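Local coordinates for benzoylformate decarboxylase (Mycobacterium smegmatis, PDB 4Q9D), which belongs to the thiamine pyrophosphate enzyme family, with N-terminal, central and C-terminal domains, and binds a magnesium ion, at residues B[254-259]-B[280-285]; B[202-207]-B[262-267]; B[410-415]-B[454-459]; B[362-367]-B[387-392]. All coordinates share one frame; numbering follows the deposited sequence.

Interaction 1: B[254-259]-B[280-285]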
loop_
_atom_site.group_PDB
_atom_site.type_symbol
_atom_site.label_atom_id
_atom_site.label_comp_id
_atom_site.label_asym_id
_atom_site.label_seq_id
_atom_site.Cartn_x
_atom_site.Cartn_y
_atom_site.Cartn_z
ATOM N N PRO B 254 -33.860 12.043 2.539
ATOM C CA PRO B 254 -33.935 10.603 2.297
ATOM C C PRO B 254 -32.525 10.042 2.062
ATOM O O PRO B 254 -31.594 10.813 1.798
ATOM C CB PRO B 254 -34.750 10.506 0.998
ATOM C CG PRO B 254 -35.522 11.825 0.916
ATOM C CD PRO B 254 -34.597 12.830 1.526
ATOM N N MET B 255 -32.390 8.717 2.109
ATOM C CA MET B 255 -31.090 8.074 2.022
ATOM C C MET B 255 -30.887 7.315 0.725
ATOM O O MET B 255 -29.987 6.485 0.636
ATOM C CB MET B 255 -30.862 7.153 3.226
ATOM C CG MET B 255 -31.859 6.002 3.387
ATOM S SD MET B 255 -31.424 4.945 4.812
ATOM C CE MET B 255 -31.685 6.088 6.152
ATOM N N THR B 256 -31.715 7.594 -0.279
ATOM C CA THR B 256 -31.534 6.967 -1.593
ATOM C C THR B 256 -31.447 8.035 -2.689
ATOM O O THR B 256 -31.879 9.180 -2.502
ATOM C CB THR B 256 -32.705 6.040 -1.964
ATOM O OG1 THR B 256 -33.871 6.850 -2.167
ATOM C CG2 THR B 256 -32.984 5.024 -0.849
ATOM N N ILE B 257 -30.908 7.649 -3.836
ATOM C CA ILE B 257 -30.843 8.544 -4.991
ATOM C C ILE B 257 -32.261 8.989 -5.419
ATOM O O ILE B 257 -32.541 10.191 -5.514
ATOM C CB ILE B 257 -30.096 7.880 -6.172
ATOM C CG1 ILE B 257 -28.617 7.605 -5.815
ATOM C CG2 ILE B 257 -30.156 8.779 -7.423
ATOM C CD1 ILE B 257 -27.946 6.635 -6.794
ATOM N N ALA B 258 -33.163 8.025 -5.624
ATOM C CA ALA B 258 -34.538 8.349 -6.048
ATOM C C ALA B 258 -35.237 9.222 -5.015
ATOM O O ALA B 258 -35.990 10.140 -5.359
ATOM C CB ALA B 258 -35.355 7.056 -6.301
ATOM N N GLY B 259 -34.995 8.949 -3.738
ATOM C CA GLY B 259 -35.660 9.708 -2.683
ATOM C C GLY B 259 -35.206 11.162 -2.589
ATOM O O GLY B 259 -36.013 12.087 -2.467
ATOM N N TYR B 280 -25.851 8.469 0.667
ATOM C CA TYR B 280 -26.801 7.441 0.247
ATOM C C TYR B 280 -26.414 6.117 0.876
ATOM O O TYR B 280 -25.245 5.855 1.060
ATOM C CB TYR B 280 -26.739 7.227 -1.265
ATOM C CG TYR B 280 -27.046 8.442 -2.141
ATOM C CD1 TYR B 280 -28.308 9.059 -2.133
ATOM C CD2 TYR B 280 -26.096 8.915 -3.023
ATOM C CE1 TYR B 280 -28.573 10.154 -2.958
ATOM C CE2 TYR B 280 -26.349 9.984 -3.866
ATOM C CZ TYR B 280 -27.593 10.593 -3.837
ATOM O OH TYR B 280 -27.825 11.628 -4.706
ATOM N N TYR B 281 -27.432 5.324 1.213
ATOM C CA TYR B 281 -27.272 4.009 1.824
ATOM C C TYR B 281 -27.759 2.927 0.863
ATOM O O TYR B 281 -26.999 2.475 0.007
ATOM C CB TYR B 281 -28.040 3.931 3.143
ATOM C CG TYR B 281 -27.625 2.775 4.028
ATOM C CD1 TYR B 281 -26.620 1.902 3.637
ATOM C CD2 TYR B 281 -28.241 2.561 5.255
ATOM C CE1 TYR B 281 -26.238 0.846 4.443
ATOM C CE2 TYR B 281 -27.865 1.508 6.067
ATOM C CZ TYR B 281 -26.864 0.654 5.656
ATOM O OH TYR B 281 -26.486 -0.396 6.462
ATOM N N PRO B 282 -29.021 2.512 0.986
ATOM C CA PRO B 282 -29.553 1.534 0.018
ATOM C C PRO B 282 -29.657 2.130 -1.381
ATOM O O PRO B 282 -29.719 3.361 -1.542
ATOM C CB PRO B 282 -30.950 1.213 0.549
ATOM C CG PRO B 282 -31.340 2.407 1.408
ATOM C CD PRO B 282 -30.070 3.078 1.864
ATOM N N TYR B 283 -29.626 1.261 -2.387
ATOM C CA TYR B 283 -29.662 1.705 -3.771
ATOM C C TYR B 283 -31.098 1.715 -4.310
ATOM O O TYR B 283 -31.708 0.670 -4.393
ATOM C CB TYR B 283 -28.817 0.787 -4.644
ATOM C CG TYR B 283 -28.800 1.256 -6.064
ATOM C CD1 TYR B 283 -28.256 2.489 -6.377
ATOM C CD2 TYR B 283 -29.351 0.483 -7.100
ATOM C CE1 TYR B 283 -28.215 2.953 -7.677
ATOM C CE2 TYR B 283 -29.320 0.940 -8.411
ATOM C CZ TYR B 283 -28.744 2.189 -8.689
ATOM O OH TYR B 283 -28.704 2.690 -9.970
ATOM N N VAL B 284 -31.619 2.896 -4.647
ATOM C CA VAL B 284 -32.865 3.011 -5.396
ATOM C C VAL B 284 -32.570 3.976 -6.522
ATOM O O VAL B 284 -32.275 5.142 -6.270
ATOM C CB VAL B 284 -34.037 3.543 -4.546
ATOM C CG1 VAL B 284 -35.344 3.643 -5.410
ATOM C CG2 VAL B 284 -34.271 2.630 -3.327
ATOM N N PRO B 285 -32.631 3.481 -7.772
ATOM C CA PRO B 285 -32.129 4.243 -8.917
ATOM C C PRO B 285 -32.928 5.514 -9.199
ATOM O O PRO B 285 -34.143 5.569 -8.980
ATOM C CB PRO B 285 -32.178 3.243 -10.089
ATOM C CG PRO B 285 -33.106 2.161 -9.666
ATOM C CD PRO B 285 -33.093 2.123 -8.140
HETATM O O HOH W 1 -30.361 12.142 -5.409
HETATM O O HOH W 2 -29.524 5.110 -3.572
#
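Met-255 and Tyr-281 meet through an almost straight backbone hydrogen bond, from Tyr-281 N to Met-255 O (2.9 Å, 172° at the hydrogen). A second backbone bond runs from Ala-258 N to Val-284 O at 3.1 Å, its donor tilted out of the carbonyl plane. Two waters extend this polar set: one accepts from Tyr-280 OH and donates to Ile-257 O, the other accepts from Ile-257 N and Val-284 N and donates to Pro-282 O.

Aromatic contacts come next. Ile-257 CG1 lies 3.6 Å from the centroid of the Tyr-280 ring and 7° off its normal, a CH-pi contact over the ring centre. Met-255 SD sits instead at the edge of the Tyr-281 ring, a Met-aromatic contact 5.3 Å from the centroid; the Tyr-281 hydroxyl bonds to Ser-29 of the second subunit.

Apolar packing completes the contact: Met-255 SD touches Pro-282 CD at 3.7 Å, and Ala-258 CB meets Val-284 CG1 at 3.5 Å. Thr-256 CG2 rests on Val-284 CG2, while Thr-256 OG1, between backbone N and carbonyl carbon (chi1 68°), accepts from Gly-259 N at 2.9 Å as the N-cap of the helix.

Water, Val-284 O and Thr-256 OG1 thus serve Ile-257 N, Ala-258 N and Gly-259 N in turn, so the start of helix 257-264 is satisfied partly by the loop it packs against.

Interaction 2: B[202-207]-B[262-267]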
loop_
_atom_site.group_PDB
_atom_site.type_symbol
_atom_site.label_atom_id
_atom_site.label_comp_id
_atom_site.label_asym_id
_atom_site.label_seq_id
_atom_site.Cartn_x
_atom_site.Cartn_y
_atom_site.Cartn_z
ATOM N N HIS B 202 -36.514 29.362 -5.407
ATOM C CA HIS B 202 -36.940 28.355 -4.439
ATOM C C HIS B 202 -35.726 27.569 -3.931
ATOM O O HIS B 202 -35.519 26.418 -4.316
ATOM C CB HIS B 202 -37.940 27.385 -5.081
ATOM C CG HIS B 202 -39.150 28.046 -5.662
ATOM N ND1 HIS B 202 -40.220 28.439 -4.892
ATOM C CD2 HIS B 202 -39.462 28.368 -6.945
ATOM C CE1 HIS B 202 -41.140 28.991 -5.672
ATOM N NE2 HIS B 202 -40.702 28.959 -6.918
ATOM N N PRO B 203 -34.909 28.195 -3.081
ATOM C CA PRO B 203 -33.718 27.501 -2.600
ATOM C C PRO B 203 -34.049 26.554 -1.452
ATOM O O PRO B 203 -35.078 26.674 -0.791
ATOM C CB PRO B 203 -32.834 28.636 -2.098
ATOM C CG PRO B 203 -33.797 29.692 -1.665
ATOM C CD PRO B 203 -34.995 29.578 -2.576
ATOM N N MET B 204 -33.163 25.592 -1.231
ATOM C CA MET B 204 -33.240 24.752 -0.050
ATOM C C MET B 204 -31.848 24.627 0.553
ATOM O O MET B 204 -30.855 24.564 -0.175
ATOM C CB MET B 204 -33.814 23.363 -0.418
ATOM C CG MET B 204 -33.986 22.441 0.795
ATOM S SD MET B 204 -32.555 21.314 0.998
ATOM C CE MET B 204 -32.886 20.231 -0.391
ATOM N N LEU B 205 -31.777 24.565 1.876
ATOM C CA LEU B 205 -30.510 24.530 2.562
ATOM C C LEU B 205 -30.344 23.201 3.292
ATOM O O LEU B 205 -31.274 22.743 3.954
ATOM C CB LEU B 205 -30.432 25.683 3.558
ATOM C CG LEU B 205 -29.179 25.732 4.433
ATOM C CD1 LEU B 205 -27.938 25.946 3.535
ATOM C CD2 LEU B 205 -29.302 26.838 5.476
ATOM N N VAL B 206 -29.165 22.586 3.155
ATOM C CA VAL B 206 -28.817 21.377 3.905
ATOM C C VAL B 206 -27.643 21.702 4.808
ATOM O O VAL B 206 -26.621 22.189 4.331
ATOM C CB VAL B 206 -28.410 20.186 2.976
ATOM C CG1 VAL B 206 -28.171 18.937 3.796
ATOM C CG2 VAL B 206 -29.474 19.922 1.899
ATOM N N LEU B 207 -27.799 21.441 6.105
ATOM C CA LEU B 207 -26.756 21.664 7.093
ATOM C C LEU B 207 -26.386 20.314 7.690
ATOM O O LEU B 207 -27.172 19.702 8.425
ATOM C CB LEU B 207 -27.220 22.635 8.204
ATOM C CG LEU B 207 -27.506 24.098 7.785
ATOM C CD1 LEU B 207 -28.104 24.928 8.938
ATOM C CD2 LEU B 207 -26.248 24.796 7.245
ATOM N N GLN B 262 -36.535 13.185 -5.639
ATOM C CA GLN B 262 -37.902 13.637 -5.396
ATOM C C GLN B 262 -37.980 14.727 -4.332
ATOM O O GLN B 262 -38.784 15.635 -4.451
ATOM C CB GLN B 262 -38.824 12.460 -5.021
ATOM C CG GLN B 262 -38.978 11.447 -6.143
ATOM C CD GLN B 262 -39.842 10.233 -5.748
ATOM O OE1 GLN B 262 -40.567 10.260 -4.756
ATOM N NE2 GLN B 262 -39.754 9.168 -6.530
ATOM N N ALA B 263 -37.144 14.658 -3.301
ATOM C CA ALA B 263 -37.208 15.679 -2.242
ATOM C C ALA B 263 -36.690 17.038 -2.711
ATOM O O ALA B 263 -37.125 18.074 -2.217
ATOM C CB ALA B 263 -36.461 15.238 -0.995
ATOM N N VAL B 264 -35.750 17.046 -3.652
ATOM C CA VAL B 264 -35.184 18.330 -4.065
ATOM C C VAL B 264 -35.828 18.893 -5.345
ATOM O O VAL B 264 -35.544 20.029 -5.718
ATOM C CB VAL B 264 -33.634 18.276 -4.245
ATOM C CG1 VAL B 264 -32.927 17.625 -2.992
ATOM C CG2 VAL B 264 -33.300 17.552 -5.531
ATOM N N SER B 265 -36.674 18.106 -6.018
ATOM C CA SER B 265 -37.246 18.532 -7.308
ATOM C C SER B 265 -38.127 19.792 -7.224
ATOM O O SER B 265 -38.313 20.487 -8.220
ATOM C CB SER B 265 -38.033 17.398 -7.955
ATOM O OG SER B 265 -39.088 17.039 -7.095
ATOM N N ALA B 266 -38.646 20.091 -6.037
ATOM C CA ALA B 266 -39.424 21.306 -5.823
ATOM C C ALA B 266 -38.554 22.550 -5.808
ATOM O O ALA B 266 -39.073 23.656 -5.850
ATOM C CB ALA B 266 -40.170 21.216 -4.486
ATOM N N TYR B 267 -37.236 22.381 -5.692
ATOM C CA TYR B 267 -36.348 23.529 -5.515
ATOM C C TYR B 267 -35.535 23.816 -6.761
ATOM O O TYR B 267 -35.203 22.908 -7.513
ATOM C CB TYR B 267 -35.440 23.314 -4.298
ATOM C CG TYR B 267 -36.232 22.978 -3.057
ATOM C CD1 TYR B 267 -37.002 23.946 -2.421
ATOM C CD2 TYR B 267 -36.238 21.678 -2.541
ATOM C CE1 TYR B 267 -37.750 23.647 -1.285
ATOM C CE2 TYR B 267 -36.977 21.363 -1.405
ATOM C CZ TYR B 267 -37.733 22.355 -0.783
ATOM O OH TYR B 267 -38.464 22.054 0.338
#
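Val-264 O is gripped by two donors, Tyr-267 N at 2.9 Å and, weakly, Thr-293 OG1; the first of these bonds closes a type I turn from Val-264 to Tyr-267, the two residues that both reach Met-204. This turn presents the Tyr-267 side chain to the start of strand 203-207. Met-204 CB stands over the centre of the ring, 3.6 Å from its centroid and 11° off the normal, which identifies a CH-pi contact. With CG anti to the backbone N (chi1 -177°), the methionine chain continues across the same ring, CG lying 3.9 Å from Tyr-267 CE2. Chi2 (-96°) sets SD obliquely above the ring, 5.5 Å from the centroid, in a Met-aromatic approach; a further bend at chi3 turns Met-204 CE to Val-264 CG1 at 3.7 Å. One methionine therefore bridges both ends of the turn.

The ring edge has a different neighbour. His-202 O lies there in the ring plane, 3.4 Å from Tyr-267 CD1 and 3.1 Å from Tyr-267 CB, a close contact in which the partly negative oxygen probably faces the C-H groups. Beyond it, His-202 CB passes Ala-266 O at 4.0 Å.

In the central domain's parallel sheet, strand 203-207 runs between strands 231-233 and 269-273, and Met-204 bonds through its backbone to Leu-269 and Val-271. The turn thus links helix 257-264 to strand 269-273, laying Tyr-267 against the strand next door.

Interaction 3: B[410-415]-B[454-459]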
loop_
_atom_site.group_PDB
_atom_site.type_symbol
_atom_site.label_atom_id
_atom_site.label_comp_id
_atom_site.label_asym_id
_atom_site.label_seq_id
_atom_site.Cartn_x
_atom_site.Cartn_y
_atom_site.Cartn_z
ATOM N N PRO B 410 -18.855 2.706 23.522
ATOM C CA PRO B 410 -17.588 3.331 23.970
ATOM C C PRO B 410 -17.527 4.838 23.711
ATOM O O PRO B 410 -16.935 5.563 24.519
ATOM C CB PRO B 410 -16.492 2.571 23.182
ATOM C CG PRO B 410 -17.240 1.922 21.984
ATOM C CD PRO B 410 -18.645 1.602 22.578
ATOM N N ALA B 411 -18.101 5.315 22.603
ATOM C CA ALA B 411 -18.146 6.763 22.363
ATOM C C ALA B 411 -18.887 7.501 23.485
ATOM O O ALA B 411 -18.485 8.598 23.890
ATOM C CB ALA B 411 -18.800 7.072 21.000
ATOM N N ALA B 412 -19.975 6.913 23.977
ATOM C CA ALA B 412 -20.688 7.515 25.111
ATOM C C ALA B 412 -19.775 7.683 26.343
ATOM O O ALA B 412 -19.853 8.685 27.049
ATOM C CB ALA B 412 -21.922 6.682 25.480
ATOM N N VAL B 413 -18.950 6.674 26.616
ATOM C CA VAL B 413 -18.014 6.713 27.730
ATOM C C VAL B 413 -17.001 7.837 27.471
ATOM O O VAL B 413 -16.708 8.646 28.355
ATOM C CB VAL B 413 -17.259 5.363 27.886
ATOM C CG1 VAL B 413 -16.246 5.431 29.060
ATOM C CG2 VAL B 413 -18.234 4.223 28.116
ATOM N N GLY B 414 -16.475 7.896 26.244
ATOM C CA GLY B 414 -15.591 8.988 25.856
ATOM C C GLY B 414 -16.215 10.379 25.967
ATOM O O GLY B 414 -15.581 11.312 26.440
ATOM N N ILE B 415 -17.461 10.521 25.510
ATOM C CA ILE B 415 -18.154 11.805 25.596
ATOM C C ILE B 415 -18.328 12.241 27.052
ATOM O O ILE B 415 -18.095 13.397 27.395
ATOM C CB ILE B 415 -19.539 11.739 24.889
ATOM C CG1 ILE B 415 -19.347 11.643 23.362
ATOM C CG2 ILE B 415 -20.382 12.975 25.244
ATOM C CD1 ILE B 415 -20.527 10.895 22.631
ATOM N N ILE B 454 -23.885 8.108 32.621
ATOM C CA ILE B 454 -24.381 7.599 31.370
ATOM C C ILE B 454 -25.528 6.637 31.638
ATOM O O ILE B 454 -25.417 5.721 32.458
ATOM C CB ILE B 454 -23.295 6.849 30.582
ATOM C CG1 ILE B 454 -22.037 7.718 30.412
ATOM C CG2 ILE B 454 -23.860 6.398 29.225
ATOM C CD1 ILE B 454 -20.896 6.928 29.792
ATOM N N VAL B 455 -26.628 6.845 30.931
ATOM C CA VAL B 455 -27.750 5.921 31.004
ATOM C C VAL B 455 -27.830 5.209 29.671
ATOM O O VAL B 455 -28.143 5.827 28.651
ATOM C CB VAL B 455 -29.093 6.661 31.277
ATOM C CG1 VAL B 455 -30.220 5.652 31.383
ATOM C CG2 VAL B 455 -28.989 7.513 32.556
ATOM N N PHE B 456 -27.507 3.922 29.669
ATOM C CA PHE B 456 -27.562 3.115 28.451
ATOM C C PHE B 456 -28.964 2.502 28.402
ATOM O O PHE B 456 -29.327 1.705 29.273
ATOM C CB PHE B 456 -26.517 1.968 28.503
ATOM C CG PHE B 456 -25.074 2.442 28.557
ATOM C CD1 PHE B 456 -24.406 2.843 27.398
ATOM C CD2 PHE B 456 -24.395 2.494 29.762
ATOM C CE1 PHE B 456 -23.062 3.276 27.439
ATOM C CE2 PHE B 456 -23.041 2.932 29.820
ATOM C CZ PHE B 456 -22.390 3.334 28.654
ATOM N N VAL B 457 -29.744 2.862 27.395
ATOM C CA VAL B 457 -31.067 2.295 27.235
ATOM C C VAL B 457 -31.004 1.302 26.095
ATOM O O VAL B 457 -30.861 1.672 24.929
ATOM C CB VAL B 457 -32.101 3.368 26.904
ATOM C CG1 VAL B 457 -33.481 2.713 26.641
ATOM C CG2 VAL B 457 -32.163 4.388 27.996
ATOM N N VAL B 458 -31.092 0.028 26.438
ATOM C CA VAL B 458 -30.888 -1.034 25.463
ATOM C C VAL B 458 -32.216 -1.634 25.014
ATOM O O VAL B 458 -32.974 -2.167 25.815
ATOM C CB VAL B 458 -29.973 -2.144 26.056
ATOM C CG1 VAL B 458 -29.859 -3.312 25.097
ATOM C CG2 VAL B 458 -28.579 -1.569 26.389
ATOM N N LEU B 459 -32.482 -1.555 23.721
ATOM C CA LEU B 459 -33.734 -2.060 23.170
ATOM C C LEU B 459 -33.599 -3.520 22.765
ATOM O O LEU B 459 -33.034 -3.857 21.717
ATOM C CB LEU B 459 -34.185 -1.184 21.990
ATOM C CG LEU B 459 -34.624 0.255 22.316
ATOM C CD1 LEU B 459 -33.475 1.140 22.669
ATOM C CD2 LEU B 459 -35.354 0.842 21.104
#
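Helix packing on a parallel alpha/beta sheet, in the C-terminal thiamine pyrophosphate-binding domain, brings Ala-412 and Val-413 of helix 408-421 against Ile-454 and Phe-456 of strand 454-460. The local axes are 9.7 Å apart and run nearly antiparallel, at 163°, as expected when a helix returns between parallel strands. Ile-454 makes the closest approach: its CD1 lies 3.4 Å from Ala-412 O and 3.6 Å from Val-413 CA, so the methyl meets the helix backbone itself. The Val-413 and Ile-454 side chains cross at about a right angle, Val-413 CG2 being 4.1 Å from Ile-454 CD1. Phe-456 CE1 touches Ala-412 CB at 4.1 Å, while Val-413 CG2 stands at the edge of the Phe-456 ring, 4.3 Å from CZ. Ile-454 CG2 lies 3.4 Å above the plane of the Phe-456 ring, offset toward the rim. Ile-444 of helix 443-449 also packs on Phe-456. Just past this strand come Asn-461 and Glu-463, which bind the magnesium ion together with Asp-434. All four touching residues are buried, and the side chains that meet are all apolar: shape and dispersion, rather than directional bonds, probably hold helix to strand here.

Interaction 4: B[362-367]-B[387-392]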
loop_
_atom_site.group_PDB
_atom_site.type_symbol
_atom_site.label_atom_id
_atom_site.label_comp_id
_atom_site.label_asym_id
_atom_site.label_seq_id
_atom_site.Cartn_x
_atom_site.Cartn_y
_atom_site.Cartn_z
ATOM N N GLU B 362 -40.976 7.796 23.697
ATOM C CA GLU B 362 -41.841 8.820 24.305
ATOM C C GLU B 362 -41.570 8.908 25.776
ATOM O O GLU B 362 -41.426 9.994 26.314
ATOM C CB GLU B 362 -43.341 8.559 24.097
ATOM C CG GLU B 362 -44.158 9.699 24.738
ATOM C CD GLU B 362 -45.664 9.518 24.631
ATOM O OE1 GLU B 362 -46.123 8.449 24.142
ATOM O OE2 GLU B 362 -46.379 10.450 25.058
ATOM N N VAL B 363 -41.466 7.760 26.445
ATOM C CA VAL B 363 -41.050 7.790 27.846
ATOM C C VAL B 363 -39.719 8.526 28.032
ATOM O O VAL B 363 -39.553 9.304 28.968
ATOM C CB VAL B 363 -40.918 6.384 28.444
ATOM C CG1 VAL B 363 -40.359 6.480 29.853
ATOM C CG2 VAL B 363 -42.277 5.677 28.434
ATOM N N LEU B 364 -38.759 8.285 27.141
ATOM C CA LEU B 364 -37.458 8.976 27.249
ATOM C C LEU B 364 -37.628 10.486 27.120
ATOM O O LEU B 364 -37.032 11.269 27.881
ATOM C CB LEU B 364 -36.505 8.505 26.150
ATOM C CG LEU B 364 -35.686 7.251 26.352
ATOM C CD1 LEU B 364 -34.953 7.018 25.035
ATOM C CD2 LEU B 364 -34.688 7.480 27.481
ATOM N N SER B 365 -38.440 10.907 26.149
ATOM C CA SER B 365 -38.635 12.349 25.956
ATOM C C SER B 365 -39.308 12.999 27.167
ATOM O O SER B 365 -39.044 14.163 27.487
ATOM C CB SER B 365 -39.447 12.643 24.698
ATOM O OG SER B 365 -40.770 12.190 24.870
ATOM N N ASN B 366 -40.157 12.254 27.863
ATOM C CA ASN B 366 -40.766 12.820 29.081
ATOM C C ASN B 366 -39.769 13.066 30.200
ATOM O O ASN B 366 -39.963 13.977 31.011
ATOM C CB ASN B 366 -41.878 11.917 29.609
ATOM C CG ASN B 366 -43.053 11.835 28.666
ATOM O OD1 ASN B 366 -43.293 12.745 27.872
ATOM N ND2 ASN B 366 -43.780 10.728 28.729
ATOM N N VAL B 367 -38.721 12.239 30.280
ATOM C CA VAL B 367 -37.770 12.373 31.404
ATOM C C VAL B 367 -36.377 12.914 31.033
ATOM O O VAL B 367 -35.607 13.308 31.903
ATOM C CB VAL B 367 -37.616 11.051 32.201
ATOM C CG1 VAL B 367 -38.987 10.497 32.578
ATOM C CG2 VAL B 367 -36.891 10.032 31.379
ATOM N N THR B 387 -39.015 11.304 15.927
ATOM C CA THR B 387 -40.344 11.699 16.406
ATOM C C THR B 387 -40.307 12.277 17.800
ATOM O O THR B 387 -40.907 13.309 18.056
ATOM C CB THR B 387 -41.286 10.509 16.412
ATOM O OG1 THR B 387 -41.383 10.021 15.072
ATOM C CG2 THR B 387 -42.681 10.912 16.925
ATOM N N TRP B 388 -39.568 11.633 18.697
ATOM C CA TRP B 388 -39.658 11.988 20.111
ATOM C C TRP B 388 -38.457 12.719 20.714
ATOM O O TRP B 388 -38.593 13.343 21.764
ATOM C CB TRP B 388 -39.935 10.728 20.933
ATOM C CG TRP B 388 -41.313 10.147 20.672
ATOM C CD1 TRP B 388 -41.611 8.980 20.017
ATOM C CD2 TRP B 388 -42.568 10.717 21.074
ATOM N NE1 TRP B 388 -42.987 8.792 19.989
ATOM C CE2 TRP B 388 -43.591 9.846 20.629
ATOM C CE3 TRP B 388 -42.929 11.887 21.762
ATOM C CZ2 TRP B 388 -44.952 10.104 20.855
ATOM C CZ3 TRP B 388 -44.284 12.142 21.987
ATOM C CH2 TRP B 388 -45.274 11.249 21.532
ATOM N N LEU B 389 -37.276 12.634 20.098
ATOM C CA LEU B 389 -36.110 13.267 20.727
ATOM C C LEU B 389 -35.409 14.232 19.792
ATOM O O LEU B 389 -34.257 13.991 19.399
ATOM C CB LEU B 389 -35.102 12.223 21.216
ATOM C CG LEU B 389 -35.561 11.135 22.178
ATOM C CD1 LEU B 389 -34.346 10.261 22.582
ATOM C CD2 LEU B 389 -36.200 11.739 23.424
ATOM N N PRO B 390 -36.091 15.337 19.438
ATOM C CA PRO B 390 -35.426 16.297 18.549
ATOM C C PRO B 390 -34.195 16.868 19.235
ATOM O O PRO B 390 -34.180 17.066 20.458
ATOM C CB PRO B 390 -36.468 17.407 18.353
ATOM C CG PRO B 390 -37.436 17.256 19.545
ATOM C CD PRO B 390 -37.453 15.766 19.823
ATOM N N THR B 391 -33.162 17.123 18.441
ATOM C CA THR B 391 -31.955 17.735 18.974
ATOM C C THR B 391 -32.128 19.245 18.932
ATOM O O THR B 391 -32.368 19.815 17.859
ATOM C CB THR B 391 -30.756 17.363 18.101
ATOM O OG1 THR B 391 -30.648 15.941 18.070
ATOM C CG2 THR B 391 -29.467 17.969 18.647
ATOM N N THR B 392 -31.975 19.893 20.086
ATOM C CA THR B 392 -32.255 21.319 20.175
ATOM C C THR B 392 -31.044 22.095 20.693
ATOM O O THR B 392 -31.103 23.294 20.797
ATOM C CB THR B 392 -33.488 21.584 21.094
ATOM O OG1 THR B 392 -33.244 21.020 22.380
ATOM C CG2 THR B 392 -34.739 20.922 20.513
#
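Helix 357-367 passes the C-terminal end of helix 382-388 with two close CA pairs, Glu-362 to Trp-388 at 5.7 Å and Ser-365 to Leu-389 at 5.9 Å. Glu-362 lies over one face of the indole: CG is 3.7 Å from the centroid of the six-membered ring of Trp-388 and 11° off its normal, a CH-pi contact. The Glu-362 chain is extended, with CG anti to the backbone N (chi1 -179°), and the carboxylate continues across the ring nearly parallel to it, 6° between planes, CD being 3.6 Å from Trp-388 CH2. Thr-387 CG2 lies over the opposite face, offset toward the rim. The polar ends are bound elsewhere, Glu-362 OE1 to Ser-347 and Trp-388 NE1 to Asn-358. Strand 373-377 connects the two helices in a helix-strand-helix run of the parallel alpha/beta fold, and Leu-364 reaches Val-429 and Thr-431 on the neighbouring strand 428-433. Ser-365 OG donates to Glu-362 O at 2.7 Å, an oxygen that also receives Asn-366 N. Ser-365 CB meanwhile presses close to Trp-388 O, at 3.1 Å. Where the chain leaves the helix, Leu-389 forks its methyls: CD2 meets Ser-365 CB at 3.6 Å, and CD1 meets Leu-364 CD1 at 4.1 Å.

Overall arrangement
Interactions 1 and 2 share helix 257-264 of the central domain, one holding its start and the other its C-terminal part and the turn that follows; they touch through Pro-254 CD and Ala-263 CB, 4.0 Å apart. Interaction 1 is a surface contact, rich in backbone bonds and water and reached by the second subunit, whereas interaction 2 is partly buried and rests on a ring face. Interaction 3 is wholly buried and apolar in its side chains. Its neighbour, interaction 4, partly buried, mixes a carboxylate-indole overlap with leucine packing, and the two meet where Val-457 CG2 approaches Leu-364 CD2 at 4.0 Å. The pairs lie well apart: the centres of interactions 2 and 3 are about 35 Å from each other.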